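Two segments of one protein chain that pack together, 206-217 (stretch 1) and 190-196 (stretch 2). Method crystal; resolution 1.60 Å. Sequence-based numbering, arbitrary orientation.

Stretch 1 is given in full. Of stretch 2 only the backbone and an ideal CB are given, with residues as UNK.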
# COMPACT_ATOMS: atom_id res chain seq x y z
N ALA A 206 4.81 -16.56 -7.14
CA ALA A 206 3.75 -16.32 -6.15
C ALA A 206 2.62 -15.43 -6.68
O ALA A 206 1.46 -15.68 -6.35
CB ALA A 206 4.33 -15.68 -4.89
N ALA A 207 2.93 -14.38 -7.47
CA ALA A 207 1.88 -13.55 -8.06
C ALA A 207 1.01 -14.38 -9.01
O ALA A 207 -0.20 -14.26 -8.98
CB ALA A 207 2.42 -12.37 -8.82
N ARG A 208 1.63 -15.20 -9.84
CA ARG A 208 0.80 -16.06 -10.71
C ARG A 208 -0.07 -17.01 -9.86
O ARG A 208 -1.22 -17.26 -10.22
CB ARG A 208 1.71 -16.88 -11.64
CG ARG A 208 2.38 -16.00 -12.62
CD ARG A 208 3.38 -16.73 -13.54
NE ARG A 208 3.74 -15.78 -14.58
CZ ARG A 208 4.91 -15.66 -15.17
NH1 ARG A 208 5.91 -16.50 -14.84
NH2 ARG A 208 5.06 -14.69 -16.09
N ALA A 209 0.49 -17.59 -8.81
CA ALA A 209 -0.27 -18.54 -8.00
C ALA A 209 -1.48 -17.80 -7.37
O ALA A 209 -2.60 -18.35 -7.26
CB ALA A 209 0.59 -19.14 -6.95
N LEU A 210 -1.26 -16.57 -6.91
CA LEU A 210 -2.31 -15.84 -6.20
C LEU A 210 -3.45 -15.44 -7.13
O LEU A 210 -4.63 -15.72 -6.78
CB LEU A 210 -1.74 -14.63 -5.40
CG LEU A 210 -2.78 -13.81 -4.65
CD1 LEU A 210 -3.28 -14.54 -3.39
CD2 LEU A 210 -2.19 -12.44 -4.26
N TYR A 211 -3.13 -14.83 -8.29
CA TYR A 211 -4.14 -14.34 -9.23
C TYR A 211 -4.94 -15.54 -9.68
O TYR A 211 -6.17 -15.50 -9.74
CB TYR A 211 -3.49 -13.74 -10.47
CG TYR A 211 -3.01 -12.28 -10.35
CD1 TYR A 211 -2.17 -11.87 -9.29
CD2 TYR A 211 -3.33 -11.31 -11.33
CE1 TYR A 211 -1.69 -10.58 -9.24
CE2 TYR A 211 -2.83 -10.03 -11.27
CZ TYR A 211 -1.99 -9.66 -10.23
OH TYR A 211 -1.45 -8.39 -10.17
N ARG A 212 -4.22 -16.62 -9.99
CA ARG A 212 -4.88 -17.83 -10.48
C ARG A 212 -5.75 -18.46 -9.39
O ARG A 212 -6.91 -18.78 -9.66
CB ARG A 212 -3.84 -18.84 -11.00
CG ARG A 212 -4.44 -20.23 -11.30
CD ARG A 212 -3.40 -21.13 -11.97
NE ARG A 212 -2.39 -21.57 -11.02
CZ ARG A 212 -1.08 -21.30 -11.16
NH1 ARG A 212 -0.65 -20.63 -12.23
NH2 ARG A 212 -0.21 -21.73 -10.24
N ARG A 213 -5.23 -18.67 -8.18
CA ARG A 213 -5.98 -19.38 -7.18
C ARG A 213 -7.18 -18.59 -6.68
O ARG A 213 -8.16 -19.19 -6.23
CB ARG A 213 -5.10 -19.85 -6.04
CG ARG A 213 -5.72 -20.84 -5.07
CD ARG A 213 -5.86 -22.26 -5.71
NE ARG A 213 -6.41 -23.25 -4.76
CZ ARG A 213 -7.19 -24.27 -5.14
NH1 ARG A 213 -7.52 -24.41 -6.42
NH2 ARG A 213 -7.67 -25.15 -4.24
N ALA A 214 -7.10 -17.25 -6.72
CA ALA A 214 -8.17 -16.45 -6.15
C ALA A 214 -9.35 -16.71 -7.06
O ALA A 214 -10.49 -16.93 -6.60
CB ALA A 214 -7.77 -14.94 -6.19
N GLN A 215 -9.07 -16.73 -8.35
CA GLN A 215 -10.11 -16.93 -9.37
C GLN A 215 -10.68 -18.36 -9.33
O GLN A 215 -11.89 -18.53 -9.45
CB GLN A 215 -9.61 -16.58 -10.75
CG GLN A 215 -9.44 -15.05 -11.03
CD GLN A 215 -8.65 -14.78 -12.31
OE1 GLN A 215 -9.24 -14.48 -13.38
NE2 GLN A 215 -7.30 -14.85 -12.22
N GLN A 216 -9.81 -19.36 -9.14
CA GLN A 216 -10.28 -20.75 -8.95
C GLN A 216 -11.15 -20.91 -7.71
O GLN A 216 -12.07 -21.76 -7.67
CB GLN A 216 -9.10 -21.70 -8.87
CG GLN A 216 -8.33 -21.67 -10.14
CD GLN A 216 -7.13 -22.58 -10.15
OE1 GLN A 216 -6.62 -23.00 -9.11
NE2 GLN A 216 -6.68 -22.90 -11.35
N LEU A 217 -10.86 -20.12 -6.67
CA LEU A 217 -11.62 -20.18 -5.43
C LEU A 217 -12.86 -19.23 -5.45
O LEU A 217 -13.64 -19.21 -4.48
CB LEU A 217 -10.72 -19.92 -4.23
CG LEU A 217 -9.59 -20.85 -3.79
CD1 LEU A 217 -8.87 -20.20 -2.65
CD2 LEU A 217 -10.17 -22.17 -3.28
N UNK A 190 -8.31 -17.22 -17.52
CA UNK A 190 -8.04 -16.48 -16.26
C UNK A 190 -7.03 -15.34 -16.40
O UNK A 190 -6.08 -15.39 -17.21
CB UNK A 190 -7.53 -17.45 -15.20
N UNK A 191 -7.28 -14.29 -15.61
CA UNK A 191 -6.42 -13.12 -15.56
C UNK A 191 -5.12 -13.55 -14.89
O UNK A 191 -5.12 -14.39 -13.99
CB UNK A 191 -7.08 -11.96 -14.81
N UNK A 192 -4.00 -13.00 -15.39
CA UNK A 192 -2.70 -13.32 -14.80
C UNK A 192 -1.90 -12.03 -14.57
O UNK A 192 -2.19 -10.96 -15.11
CB UNK A 192 -1.92 -14.28 -15.70
N UNK A 193 -0.86 -12.12 -13.73
CA UNK A 193 -0.15 -10.86 -13.48
C UNK A 193 0.84 -10.40 -14.54
O UNK A 193 1.54 -11.25 -15.13
CB UNK A 193 0.61 -10.98 -12.15
N UNK A 194 0.91 -9.09 -14.75
CA UNK A 194 1.92 -8.43 -15.60
C UNK A 194 3.29 -8.58 -14.94
O UNK A 194 3.51 -8.08 -13.82
CB UNK A 194 1.58 -6.95 -15.82
N UNK A 195 4.23 -9.18 -15.68
CA UNK A 195 5.59 -9.32 -15.13
C UNK A 195 6.32 -8.02 -14.88
O UNK A 195 7.35 -8.04 -14.18
CB UNK A 195 6.44 -10.17 -16.08
N UNK A 196 5.85 -6.92 -15.46
CA UNK A 196 6.50 -5.62 -15.35
C UNK A 196 6.08 -4.84 -14.12
O UNK A 196 6.73 -3.88 -13.75
CB UNK A 196 6.21 -4.79 -16.60

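Stretch 1 is helical from Ala-206 through Gln-216, and stretch 2 runs past it as an extended segment without regular secondary structure. The face met by this segment carries Ala-207, Arg-208, Tyr-211 and Gln-215, so the neighbours of each ideal CB limit what can follow it.

At position 190 the CA-to-CB bond points toward the helix. The ideal CB lies 3.9 Å from Gln-215 OE1 and 5.4 Å from Arg-212 CA, leaving room for a side chain to extend along the aliphatic part of Arg-212 and Gln-216. A medium or long apolar residue would suit, and a flexible polar one is not excluded. The residue is Leu-190, with chi1 m and chi2 t; its CD1 reaches 4.1 Å from Gln-216 CG and 4.3 Å from Arg-212 CG, contacts of van der Waals type.

Position 191 is fixed chiefly by its backbone. Its N donates to Gln-215 OE1 (3.0 Å, 159° at the hydrogen), and its O accepts from Gln-215 NE2 (2.8 Å, 157°), so one amide group reads both polar atoms of a single residue. Gln-215 NE2 also donates to Tyr-211 O at 2.8 Å, which ties the amide back to its own helix. The backbone N must be free to donate, which disfavours proline. CA-to-CB points sideways, with the ideal CB 3.6 Å from Gln-215 OE1 and 5.2 Å from Tyr-211 CD2; phi/psi of -69/142 is extended and suits beta-branched residues, among others. Val-191 occupies it, and its CG1 lies at the edge of the Tyr-211 ring, 4.3 Å from CD2.

Position 192 points away, its ideal CB 5.5 Å from Tyr-211 CD2, so stretch 1 asks little of the side chain and many polar residues would fit. It is Gln-192, whose main contact is through the backbone, C lying 3.6 Å from Tyr-211 CD2.

At position 193 CA-to-CB points toward the helix, and the ideal CB sits 3.5 Å from Tyr-211 CZ and 4.0 Å from Ala-207 CB. That is tight, and the surroundings are an aromatic face and a methyl group, favouring a compact apolar side chain; phi of -79° admits proline, though alanine or valine could also be considered. Pro-193 is found. Its CB stands 3.7 Å from the centroid of the Tyr-211 ring and 13° off the normal, a CH-pi contact over the face, while CG packs 3.8 Å from Ala-207 CB and 3.7 Å from Arg-208 CG. It has the largest covered area in the contact.

Position 194 points away, with nothing of stretch 1 within 5.5 Å of its ideal CB, so polar residues are natural. Asp-194 instead forms a salt bridge within its own stretch, with position 196.

At position 195, CA-to-CB is sideways and the ideal CB is 4.7 Å from Arg-208 NH2; small or polar residues would suit. Thr-195 places CG2 3.3 Å from that NH2.

Position 196 is beyond reach of stretch 1 and unconstrained by it. Arg-196 NE bonds Asp-194 OD1 at 2.8 Å.

Stretch 2 190-196: LVQPDTR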
# COMPACT_ATOMS: atom_id res chain seq x y z
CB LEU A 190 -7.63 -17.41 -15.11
CG LEU A 190 -8.47 -18.65 -14.74
CD1 LEU A 190 -7.97 -19.35 -13.51
CD2 LEU A 190 -9.99 -18.27 -14.62
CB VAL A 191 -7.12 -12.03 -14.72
CG1 VAL A 191 -6.20 -10.83 -14.48
CG2 VAL A 191 -8.36 -11.61 -15.45
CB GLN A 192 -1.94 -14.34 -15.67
CG GLN A 192 -1.59 -13.87 -17.00
CD GLN A 192 -1.00 -15.00 -17.86
OE1 GLN A 192 -0.62 -16.06 -17.37
NE2 GLN A 192 -0.92 -14.76 -19.14
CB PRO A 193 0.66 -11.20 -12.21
CG PRO A 193 0.93 -12.66 -12.35
CD PRO A 193 -0.40 -13.23 -12.90
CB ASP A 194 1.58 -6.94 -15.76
CG ASP A 194 2.37 -6.22 -16.87
OD1 ASP A 194 3.58 -6.51 -17.13
OD2 ASP A 194 1.78 -5.30 -17.50
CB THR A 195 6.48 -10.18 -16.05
OG1 THR A 195 6.63 -9.48 -17.30
CG2 THR A 195 5.81 -11.50 -16.27
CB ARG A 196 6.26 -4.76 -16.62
CG ARG A 196 6.80 -5.47 -17.86
CD ARG A 196 6.22 -4.80 -19.13
NE ARG A 196 4.78 -5.04 -19.21
CZ ARG A 196 4.00 -4.52 -20.18
NH1 ARG A 196 4.52 -3.76 -21.16
NH2 ARG A 196 2.69 -4.74 -20.15
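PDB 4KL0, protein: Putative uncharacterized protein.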